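Local coordinates for protein N-acetyl-beta-D glucosaminidase (Rhizomucor miehei CAU432, PDB 4ZM6) that binds acetyl-CoA in a GCN5-related N-acetyltransferase region and probably acts as a family 3 beta-N-acetylglucosaminidase and a glucosamine N-acetyltransferase, at residues 801-804 with 805-808. Numbering follows the deposited sequence.
With SO4 (sulfate ion), chain D.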
loop_
_atom_site.group_PDB
_atom_site.type_symbol
_atom_site.label_atom_id
_atom_site.label_comp_id
_atom_site.label_asym_id
_atom_site.label_seq_id
_atom_site.Cartn_x
_atom_site.Cartn_y
_atom_site.Cartn_z
ATOM N N GLY A 801 -3.776 0.185 44.741
ATOM C CA GLY A 801 -2.410 -0.138 45.125
ATOM C C GLY A 801 -1.919 0.648 46.324
ATOM O O GLY A 801 -2.186 1.844 46.455
ATOM N N VAL A 802 -1.195 -0.042 47.200
ATOM C CA VAL A 802 -0.546 0.566 48.351
ATOM C C VAL A 802 0.953 0.548 48.098
ATOM O O VAL A 802 1.441 -0.305 47.367
ATOM C CB VAL A 802 -0.856 -0.240 49.619
ATOM C CG1 VAL A 802 -0.322 0.467 50.859
ATOM C CG2 VAL A 802 -2.356 -0.494 49.721
ATOM N N ALA A 803 1.680 1.489 48.692
ATOM C CA ALA A 803 3.140 1.531 48.568
ATOM C C ALA A 803 3.738 0.312 49.241
ATOM O O ALA A 803 3.145 -0.228 50.174
ATOM C CB ALA A 803 3.698 2.797 49.201
ATOM N N GLN A 804 4.905 -0.123 48.765
ATOM C CA GLN A 804 5.595 -1.276 49.374
ATOM C C GLN A 804 5.877 -1.051 50.861
ATOM O O GLN A 804 5.516 -1.876 51.706
ATOM C CB GLN A 804 6.895 -1.698 48.641
ATOM C CG GLN A 804 7.580 -0.707 47.704
ATOM C CD GLN A 804 7.347 -1.042 46.236
ATOM O OE1 GLN A 804 6.222 -1.330 45.820
ATOM N NE2 GLN A 804 8.418 -1.014 45.444
ATOM N N GLU A 805 6.509 0.081 51.159
ATOM C CA GLU A 805 6.811 0.493 52.529
ATOM C C GLU A 805 5.621 0.362 53.499
ATOM O O GLU A 805 5.797 -0.037 54.654
ATOM C CB GLU A 805 7.281 1.950 52.513
ATOM C CG GLU A 805 7.810 2.476 53.841
ATOM C CD GLU A 805 9.218 2.004 54.154
ATOM O OE1 GLU A 805 9.842 1.327 53.305
ATOM O OE2 GLU A 805 9.705 2.324 55.259
ATOM N N GLU A 806 4.421 0.686 53.016
ATOM C CA GLU A 806 3.244 0.880 53.868
ATOM C C GLU A 806 2.315 -0.333 53.935
ATOM O O GLU A 806 1.179 -0.229 54.420
ATOM C CB GLU A 806 2.453 2.093 53.368
ATOM C CG GLU A 806 3.301 3.328 53.091
ATOM C CD GLU A 806 3.968 3.895 54.333
ATOM O OE1 GLU A 806 3.450 3.673 55.451
ATOM O OE2 GLU A 806 5.009 4.575 54.187
ATOM N N ARG A 807 2.787 -1.482 53.461
ATOM C CA ARG A 807 1.947 -2.674 53.410
ATOM C C ARG A 807 1.707 -3.223 54.817
ATOM O O ARG A 807 2.537 -3.049 55.715
ATOM C CB ARG A 807 2.580 -3.736 52.500
ATOM C CG ARG A 807 2.626 -3.329 51.034
ATOM C CD ARG A 807 3.366 -4.329 50.152
ATOM N NE ARG A 807 4.826 -4.201 50.239
ATOM C CZ ARG A 807 5.700 -4.772 49.402
ATOM N NH1 ARG A 807 5.290 -5.528 48.385
ATOM N NH2 ARG A 807 7.005 -4.582 49.581
ATOM N N GLY A 808 0.554 -3.861 55.003
ATOM C CA GLY A 808 0.218 -4.518 56.266
ATOM C C GLY A 808 -0.315 -3.602 57.354
ATOM O O GLY A 808 -0.314 -3.977 58.527
HETATM S S SO4 D . -2.356 -3.758 52.941
HETATM O O1 SO4 D . -1.962 -2.454 53.530
HETATM O O2 SO4 D . -1.574 -4.828 53.590
HETATM O O3 SO4 D . -2.069 -3.773 51.487
HETATM O O4 SO4 D . -3.798 -4.000 53.187
#
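Arg807 curls back on Gln804 and grips its carbonyl twice. NE of Arg807 reaches O of Gln804 at 2.8 Å, in the carbonyl plane and on a lone pair, while the backbone N of Arg807 bonds to the same O at 3.3 Å. The bend at chi3 (-79°) turns the guanidinium over Gln804, whose CB lies against one of its faces. Glu806 N also bonds to Ala803 O. On the inner side, Ala803 CB meets Glu806 CG at 3.9 Å and packs on Phe727 of helix 721-731. Gln804 to Arg807 form a type I beta turn, just where strand 794-802 leaves the sheet for helix 811-825; in the GNAT fold this strand-to-helix loop is where the acetyl-CoA pyrophosphate is usually held. Here a sulfate, probably from the crystallisation liquor, takes a hydrogen bond on O2 from Gly808 N (2.7 Å), with CG2 of Val802 beside its O3. The acetyl-CoA in the model lies elsewhere, in a pocket of residues between 520 and 676. The outer side is looser: Glu805 is exposed, whereas the carboxylate of Glu806 turns off to a salt bridge with Arg809.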